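Local coordinates for protein nonribosomal peptide synthase (PDB 5JJP) that probably activates an aliphatic beta-amino acid as its adenylate at the expense of ATP, as an adenylation enzyme of nonribosomal peptide synthesis, at residues A95-A100 / A153-K158; V87-P92 / L134-A139. All blocks are in the same frame, centred on the assembly; numbering follows the deposited sequence.

Contact 1: A95-A100 / A153-K158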
ATOM      1  N   ALA A  95       8.358 -12.377   3.815  1.00 18.25           N
ATOM      2  CA  ALA A  95       7.412 -12.852   4.804  1.00 16.91           C
ATOM      3  C   ALA A  95       7.724 -12.310   6.207  1.00 15.89           C
ATOM      4  O   ALA A  95       6.822 -11.926   6.935  1.00 15.40           O
ATOM      5  CB  ALA A  95       7.392 -14.407   4.827  1.00 17.58           C
ATOM      6  N   ASP A  96       8.985 -12.341   6.613  1.00 15.78           N
ATOM      7  CA  ASP A  96       9.362 -11.805   7.931  1.00 18.35           C
ATOM      8  C   ASP A  96       9.166 -10.286   8.076  1.00 16.91           C
ATOM      9  O   ASP A  96       8.773  -9.806   9.164  1.00 18.65           O
ATOM     10  CB  ASP A  96      10.802 -12.170   8.264  1.00 21.68           C
ATOM     11  CG  ASP A  96      10.950 -13.633   8.730  1.00 23.61           C
ATOM     12  OD1 ASP A  96       9.925 -14.200   9.207  1.00 25.63           O
ATOM     13  OD2 ASP A  96      12.075 -14.199   8.656  1.00 23.82           O
ATOM     14  N   ALA A  97       9.352  -9.534   7.004  1.00 15.36           N
ATOM     15  CA  ALA A  97       9.094  -8.092   7.048  1.00 15.89           C
ATOM     16  C   ALA A  97       7.586  -7.848   7.202  1.00 16.09           C
ATOM     17  O   ALA A  97       7.146  -6.911   7.887  1.00 13.87           O
ATOM     18  CB  ALA A  97       9.581  -7.418   5.776  1.00 16.11           C
ATOM     19  N   VAL A  98       6.791  -8.747   6.613  1.00 16.05           N
ATOM     20  CA  VAL A  98       5.328  -8.632   6.775  1.00 16.52           C
ATOM     21  C   VAL A  98       4.944  -8.918   8.234  1.00 16.52           C
ATOM     22  O   VAL A  98       4.181  -8.172   8.849  1.00 18.05           O
ATOM     23  CB  VAL A  98       4.580  -9.565   5.795  1.00 17.11           C
ATOM     24  CG1 VAL A  98       3.075  -9.510   6.046  1.00 17.79           C
ATOM     25  CG2 VAL A  98       4.898  -9.210   4.347  1.00 15.74           C
ATOM     26  N   ALA A  99       5.455 -10.022   8.794  1.00 16.01           N
ATOM     27  CA  ALA A  99       5.227 -10.303  10.221  1.00 13.89           C
ATOM     28  C   ALA A  99       5.625  -9.069  11.084  1.00 13.11           C
ATOM     29  O   ALA A  99       4.906  -8.682  11.996  1.00 13.73           O
ATOM     30  CB  ALA A  99       6.002 -11.510  10.662  1.00 13.02           C
ATOM     31  N   ALA A 100       6.762  -8.466  10.780  1.00 13.08           N
ATOM     32  CA  ALA A 100       7.219  -7.243  11.514  1.00 12.86           C
ATOM     33  C   ALA A 100       6.253  -6.080  11.446  1.00 13.09           C
ATOM     34  O   ALA A 100       5.950  -5.445  12.507  1.00 13.08           O
ATOM     35  CB  ALA A 100       8.535  -6.777  10.996  1.00 12.56           C
ATOM     36  N   ALA A 153      17.449  -2.825  16.263  1.00 19.02           N
ATOM     37  CA  ALA A 153      17.084  -4.240  16.411  1.00 20.93           C
ATOM     38  C   ALA A 153      16.971  -4.899  15.073  1.00 20.01           C
ATOM     39  O   ALA A 153      16.828  -4.218  14.064  1.00 20.24           O
ATOM     40  CB  ALA A 153      15.763  -4.369  17.153  1.00 21.55           C
ATOM     41  N   ARG A 154      17.069  -6.217  15.077  1.00 20.78           N
ATOM     42  CA  ARG A 154      16.954  -6.988  13.862  1.00 20.98           C
ATOM     43  C   ARG A 154      15.873  -7.958  14.046  1.00 19.26           C
ATOM     44  O   ARG A 154      15.658  -8.462  15.168  1.00 19.09           O
ATOM     45  CB  ARG A 154      18.215  -7.751  13.569  1.00 23.61           C
ATOM     46  CG  ARG A 154      19.370  -6.877  13.173  1.00 29.17           C
ATOM     47  CD  ARG A 154      20.706  -7.542  13.463  1.00 34.87           C
ATOM     48  NE  ARG A 154      21.784  -6.575  13.211  1.00 36.44           N
ATOM     49  CZ  ARG A 154      22.189  -6.252  12.000  1.00 35.17           C
ATOM     50  NH1 ARG A 154      21.595  -6.788  10.937  1.00 35.51           N
ATOM     51  NH2 ARG A 154      23.144  -5.362  11.848  1.00 35.73           N
ATOM     52  N   PHE A 155      15.203  -8.287  12.947  1.00 16.79           N
ATOM     53  CA  PHE A 155      14.221  -9.380  12.980  1.00 15.86           C
ATOM     54  C   PHE A 155      14.614 -10.415  11.952  1.00 15.92           C
ATOM     55  O   PHE A 155      15.132 -10.081  10.894  1.00 17.01           O
ATOM     56  CB  PHE A 155      12.802  -8.850  12.734  1.00 14.34           C
ATOM     57  CG  PHE A 155      12.614  -8.255  11.392  1.00 13.24           C
ATOM     58  CD1 PHE A 155      12.856  -6.940  11.170  1.00 12.44           C
ATOM     59  CD2 PHE A 155      12.186  -9.037  10.340  1.00 13.18           C
ATOM     60  CE1 PHE A 155      12.714  -6.385   9.906  1.00 12.47           C
ATOM     61  CE2 PHE A 155      12.087  -8.498   9.055  1.00 13.48           C
ATOM     62  CZ  PHE A 155      12.352  -7.166   8.843  1.00 12.73           C
ATOM     63  N   GLY A 156      14.391 -11.676  12.261  1.00 17.52           N
ATOM     64  CA  GLY A 156      14.667 -12.769  11.285  1.00 19.74           C
ATOM     65  C   GLY A 156      13.956 -14.034  11.730  1.00 20.56           C
ATOM     66  O   GLY A 156      13.069 -13.971  12.599  1.00 19.57           O
ATOM     67  N   PRO A 157      14.370 -15.182  11.201  1.00 24.43           N
ATOM     68  CA  PRO A 157      13.626 -16.446  11.455  1.00 32.21           C
ATOM     69  C   PRO A 157      13.525 -16.799  12.934  1.00 38.24           C
ATOM     70  O   PRO A 157      12.461 -17.259  13.371  1.00 43.97           O
ATOM     71  CB  PRO A 157      14.469 -17.523  10.731  1.00 33.09           C
ATOM     72  CG  PRO A 157      15.378 -16.774   9.794  1.00 30.74           C
ATOM     73  CD  PRO A 157      15.540 -15.375  10.333  1.00 26.46           C
ATOM     74  N   LYS A 158      14.590 -16.540  13.697  1.00 37.33           N
ATOM     75  CA  LYS A 158      14.609 -16.850  15.116  1.00 43.23           C
ATOM     76  C   LYS A 158      13.873 -15.848  16.031  1.00 42.24           C
ATOM     77  O   LYS A 158      13.530 -16.197  17.160  1.00 43.56           O
ATOM     78  CB  LYS A 158      16.050 -17.005  15.606  1.00 52.39           C
ATOM     79  CG  LYS A 158      16.915 -15.736  15.589  1.00 56.20           C
ATOM     80  CD  LYS A 158      16.521 -14.618  16.573  1.00 60.84           C
ATOM     81  CE  LYS A 158      16.117 -15.034  17.997  1.00 61.94           C
ATOM     82  NZ  LYS A 158      17.249 -15.145  18.963  1.00 63.23           N
TER
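The first turns of helix 95-107 pack across the end of strand 151-156, mainly through Phe155 with Asp96 flanking it, a buried helix-on-sheet contact in the alpha-beta layering of this AMP-binding enzyme. The axes of the short segments 95-100 and 153-156 approach to 8.4 Å, with their N-to-C directions 123° apart, and Phe155 bridges the gap. Its chi1 of 64° sets CG on the side of the CA-CB bond flanked by both backbone neighbours, and the ring points at the helix. Ala100 CB sits over one face, 4.1 Å from the Phe155 ring centroid and practically on the ring normal, a CH-pi contact. The tip of the ring reaches the first turn of the helix: Phe155 CZ lies 4.1 Å from Ala97 CB, and Phe155 CE2 comes within 3.6 Å of Asp96 C. Asp96 CB borders the same ring at its edge, in plane. Beyond it the carboxylate swings past the ring to the strand end, where Asp96 OD2 is 3.6 Å from Pro157 N, a van der Waals approach. The other oxygen, OD1, accepts a hydrogen bond from Gln68 NE2 on helix 62-77. That helix flanks helix 95-107, while strands 134-138 and 159-162 border strand 151-156 in the sheet.

Contact 2: V87-P92 / L134-A139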
ATOM      1  N   VAL A  87       8.694   3.637  14.430  1.00 17.08           N
ATOM      2  CA  VAL A  87       9.686   2.641  14.147  1.00 16.19           C
ATOM      3  C   VAL A  87      10.048   2.740  12.657  1.00 14.76           C
ATOM      4  O   VAL A  87       9.172   2.737  11.817  1.00 15.21           O
ATOM      5  CB  VAL A  87       9.067   1.280  14.413  1.00 17.52           C
ATOM      6  CG1 VAL A  87      10.023   0.161  13.972  1.00 18.01           C
ATOM      7  CG2 VAL A  87       8.726   1.168  15.873  1.00 17.45           C
ATOM      8  N   VAL A  88      11.322   2.881  12.320  1.00 14.52           N
ATOM      9  CA  VAL A  88      11.762   2.762  10.927  1.00 12.86           C
ATOM     10  C   VAL A  88      11.946   1.283  10.681  1.00 13.62           C
ATOM     11  O   VAL A  88      12.738   0.651  11.361  1.00 15.82           O
ATOM     12  CB  VAL A  88      13.085   3.477  10.653  1.00 11.68           C
ATOM     13  CG1 VAL A  88      13.474   3.344   9.206  1.00 10.96           C
ATOM     14  CG2 VAL A  88      12.955   4.941  10.995  1.00 12.50           C
ATOM     15  N   LEU A  89      11.204   0.740   9.730  1.00 13.67           N
ATOM     16  CA  LEU A  89      11.276  -0.663   9.396  1.00 14.77           C
ATOM     17  C   LEU A  89      11.967  -0.840   8.004  1.00 13.02           C
ATOM     18  O   LEU A  89      11.405  -0.491   6.964  1.00 10.70           O
ATOM     19  CB  LEU A  89       9.866  -1.235   9.396  1.00 17.80           C
ATOM     20  CG  LEU A  89       9.675  -2.691   9.090  1.00 20.52           C
ATOM     21  CD1 LEU A  89      10.483  -3.522  10.059  1.00 23.49           C
ATOM     22  CD2 LEU A  89       8.224  -3.069   9.178  1.00 21.98           C
ATOM     23  N   GLU A  90      13.204  -1.323   8.027  1.00 12.16           N
ATOM     24  CA  GLU A  90      14.020  -1.387   6.811  1.00 13.55           C
ATOM     25  C   GLU A  90      14.295  -2.818   6.374  1.00 13.44           C
ATOM     26  O   GLU A  90      14.983  -3.559   7.072  1.00 12.79           O
ATOM     27  CB  GLU A  90      15.334  -0.667   7.021  1.00 14.79           C
ATOM     28  CG  GLU A  90      16.254  -0.661   5.811  1.00 15.87           C
ATOM     29  CD  GLU A  90      17.328   0.437   5.936  1.00 17.37           C
ATOM     30  OE1 GLU A  90      16.957   1.649   5.943  1.00 16.14           O
ATOM     31  OE2 GLU A  90      18.552   0.095   6.009  1.00 19.24           O
ATOM     32  N   SER A  91      13.747  -3.180   5.238  1.00 13.07           N
ATOM     33  CA  SER A  91      13.882  -4.526   4.744  1.00 13.87           C
ATOM     34  C   SER A  91      13.327  -4.636   3.352  1.00 14.49           C
ATOM     35  O   SER A  91      12.400  -3.910   2.980  1.00 12.83           O
ATOM     36  CB  SER A  91      13.159  -5.515   5.684  1.00 13.73           C
ATOM     37  OG  SER A  91      13.013  -6.824   5.139  1.00 12.77           O
ATOM     38  N   PRO A  92      13.922  -5.531   2.536  1.00 17.64           N
ATOM     39  CA  PRO A  92      13.146  -5.867   1.369  1.00 19.00           C
ATOM     40  C   PRO A  92      11.838  -6.532   1.819  1.00 17.94           C
ATOM     41  O   PRO A  92      11.761  -7.057   2.908  1.00 17.19           O
ATOM     42  CB  PRO A  92      14.056  -6.819   0.588  1.00 18.05           C
ATOM     43  CG  PRO A  92      14.962  -7.399   1.616  1.00 18.57           C
ATOM     44  CD  PRO A  92      15.138  -6.351   2.651  1.00 17.77           C
ATOM     45  N   LEU A 134      12.921   3.551  17.391  1.00 15.45           N
ATOM     46  CA  LEU A 134      13.546   2.263  17.013  1.00 15.61           C
ATOM     47  C   LEU A 134      13.795   2.178  15.520  1.00 16.53           C
ATOM     48  O   LEU A 134      12.949   2.554  14.705  1.00 17.53           O
ATOM     49  CB  LEU A 134      12.633   1.133  17.455  1.00 15.00           C
ATOM     50  CG  LEU A 134      13.119  -0.316  17.231  1.00 15.35           C
ATOM     51  CD1 LEU A 134      14.338  -0.653  18.080  1.00 14.33           C
ATOM     52  CD2 LEU A 134      12.010  -1.267  17.538  1.00 14.53           C
ATOM     53  N   PHE A 135      14.977   1.728  15.156  1.00 16.81           N
ATOM     54  CA  PHE A 135      15.303   1.390  13.790  1.00 16.43           C
ATOM     55  C   PHE A 135      15.348  -0.133  13.743  1.00 17.18           C
ATOM     56  O   PHE A 135      16.196  -0.757  14.372  1.00 20.43           O
ATOM     57  CB  PHE A 135      16.641   1.957  13.405  1.00 16.28           C
ATOM     58  CG  PHE A 135      17.087   1.603  11.995  1.00 15.59           C
ATOM     59  CD1 PHE A 135      16.671   2.351  10.930  1.00 14.55           C
ATOM     60  CD2 PHE A 135      17.928   0.499  11.755  1.00 16.31           C
ATOM     61  CE1 PHE A 135      17.086   2.062   9.663  1.00 14.40           C
ATOM     62  CE2 PHE A 135      18.365   0.207  10.491  1.00 16.15           C
ATOM     63  CZ  PHE A 135      17.939   1.007   9.439  1.00 15.64           C
ATOM     64  N   LEU A 136      14.418  -0.724  13.009  1.00 17.26           N
ATOM     65  CA  LEU A 136      14.193  -2.182  13.018  1.00 17.49           C
ATOM     66  C   LEU A 136      14.510  -2.723  11.625  1.00 16.47           C
ATOM     67  O   LEU A 136      13.810  -2.395  10.693  1.00 15.08           O
ATOM     68  CB  LEU A 136      12.733  -2.430  13.327  1.00 17.78           C
ATOM     69  CG  LEU A 136      12.292  -3.881  13.286  1.00 19.81           C
ATOM     70  CD1 LEU A 136      13.203  -4.744  14.150  1.00 19.46           C
ATOM     71  CD2 LEU A 136      10.859  -4.014  13.748  1.00 19.85           C
ATOM     72  N   GLN A 137      15.606  -3.455  11.473  1.00 15.35           N
ATOM     73  CA  GLN A 137      16.049  -3.880  10.146  1.00 16.60           C
ATOM     74  C   GLN A 137      16.076  -5.414  10.024  1.00 16.35           C
ATOM     75  O   GLN A 137      15.979  -6.101  11.006  1.00 14.52           O
ATOM     76  CB  GLN A 137      17.423  -3.261   9.782  1.00 16.40           C
ATOM     77  CG  GLN A 137      18.596  -3.759  10.571  1.00 17.46           C
ATOM     78  CD  GLN A 137      19.893  -3.003  10.258  1.00 18.57           C
ATOM     79  OE1 GLN A 137      20.260  -2.783   9.101  1.00 20.29           O
ATOM     80  NE2 GLN A 137      20.619  -2.657  11.302  1.00 20.27           N
ATOM     81  N   ALA A 138      16.267  -5.906   8.806  1.00 18.54           N
ATOM     82  CA  ALA A 138      16.289  -7.336   8.531  1.00 19.71           C
ATOM     83  C   ALA A 138      17.452  -8.002   9.209  1.00 22.37           C
ATOM     84  O   ALA A 138      18.387  -7.324   9.598  1.00 19.31           O
ATOM     85  CB  ALA A 138      16.373  -7.577   7.044  1.00 20.82           C
ATOM     86  N   ALA A 139      17.377  -9.330   9.356  1.00 24.95           N
ATOM     87  CA  ALA A 139      18.492 -10.126   9.901  1.00 26.94           C
ATOM     88  C   ALA A 139      19.817  -9.783   9.233  1.00 26.65           C
ATOM     89  O   ALA A 139      20.813  -9.507   9.896  1.00 22.60           O
ATOM     90  CB  ALA A 139      18.212 -11.619   9.708  1.00 29.89           C
TER
HETATM   91  O   HOH W   1      17.254  -4.530   6.222  1.00 11.87           O
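Four backbone hydrogen bonds join strands 87-90 and 134-138 as adjacent parallel strands in the mixed sheet of an alpha-beta fold, with Val88 and Glu90 each using both N and O toward the partner strand. Val88 N donates to Leu134 O (2.9 Å). Val88 O then receives Leu136 N at 2.7 Å in a nearly straight bond, 173° at the hydrogen. Glu90 N donates to Leu136 O (2.9 Å), whereas the last rung, Ala138 N to Glu90 O at 3.2 Å, is weak and bent to 132°. There the strands begin to part, and a water supports the rung by donating to Glu90 O and accepting from Ala138 N.

Side chains alternate between the faces. On one, Leu89 and Leu136 run alongside each other in the same direction, with Leu89 CD1 3.7 Å from Leu136 CG, and Val87 CG1 meets Leu136 CB at 3.8 Å. On the other, the Phe135 ring leans across to the neighbouring strand: CD1 touches Val88 CG1, and CZ is 3.6 Å from Glu90 CD. Glu90 CD and OE2 lie at the ring edge, the carboxylate and ring planes 87° apart, a placement in which the carboxylate would be favoured by the electropositive rim.

In the second shell, Arg143 NE forms a salt bridge with Glu90 OE2 and Arg143 N hydrogen-bonds Gln137 OE1, holding both oxygens near the edge of the Phe135 ring. Leu123 of helix 120-130 covers Val88, Glu90 and Phe135; helix 95-107 packs on Leu89 from the opposite face, and strands 111-114 and 151-156 extend the sheet on either side.

Both contacts involve the same mixed sheet, their centres about 9 Å apart. Strand 134-138 of contact 2 lies between strand 87-90 and strand 151-156 of contact 1, and probable backbone hydrogen bonds tie it to the latter: Gln137 N lies 3.0 Å from Ala153 O, and Phe155 N lies 3.0 Å from Gln137 O. Phe155, the bridge of contact 1, also packs on Leu89, Ser91 and Leu136, so the helix-facing side of contact 2 meets the same ring. Along the chain the segments alternate: strand 87-90 leads into helix 95-107, and strand 134-138 is followed by strand 151-156. Helix 95-107, one side of contact 1, also packs on Leu89 and Ser91 of contact 2.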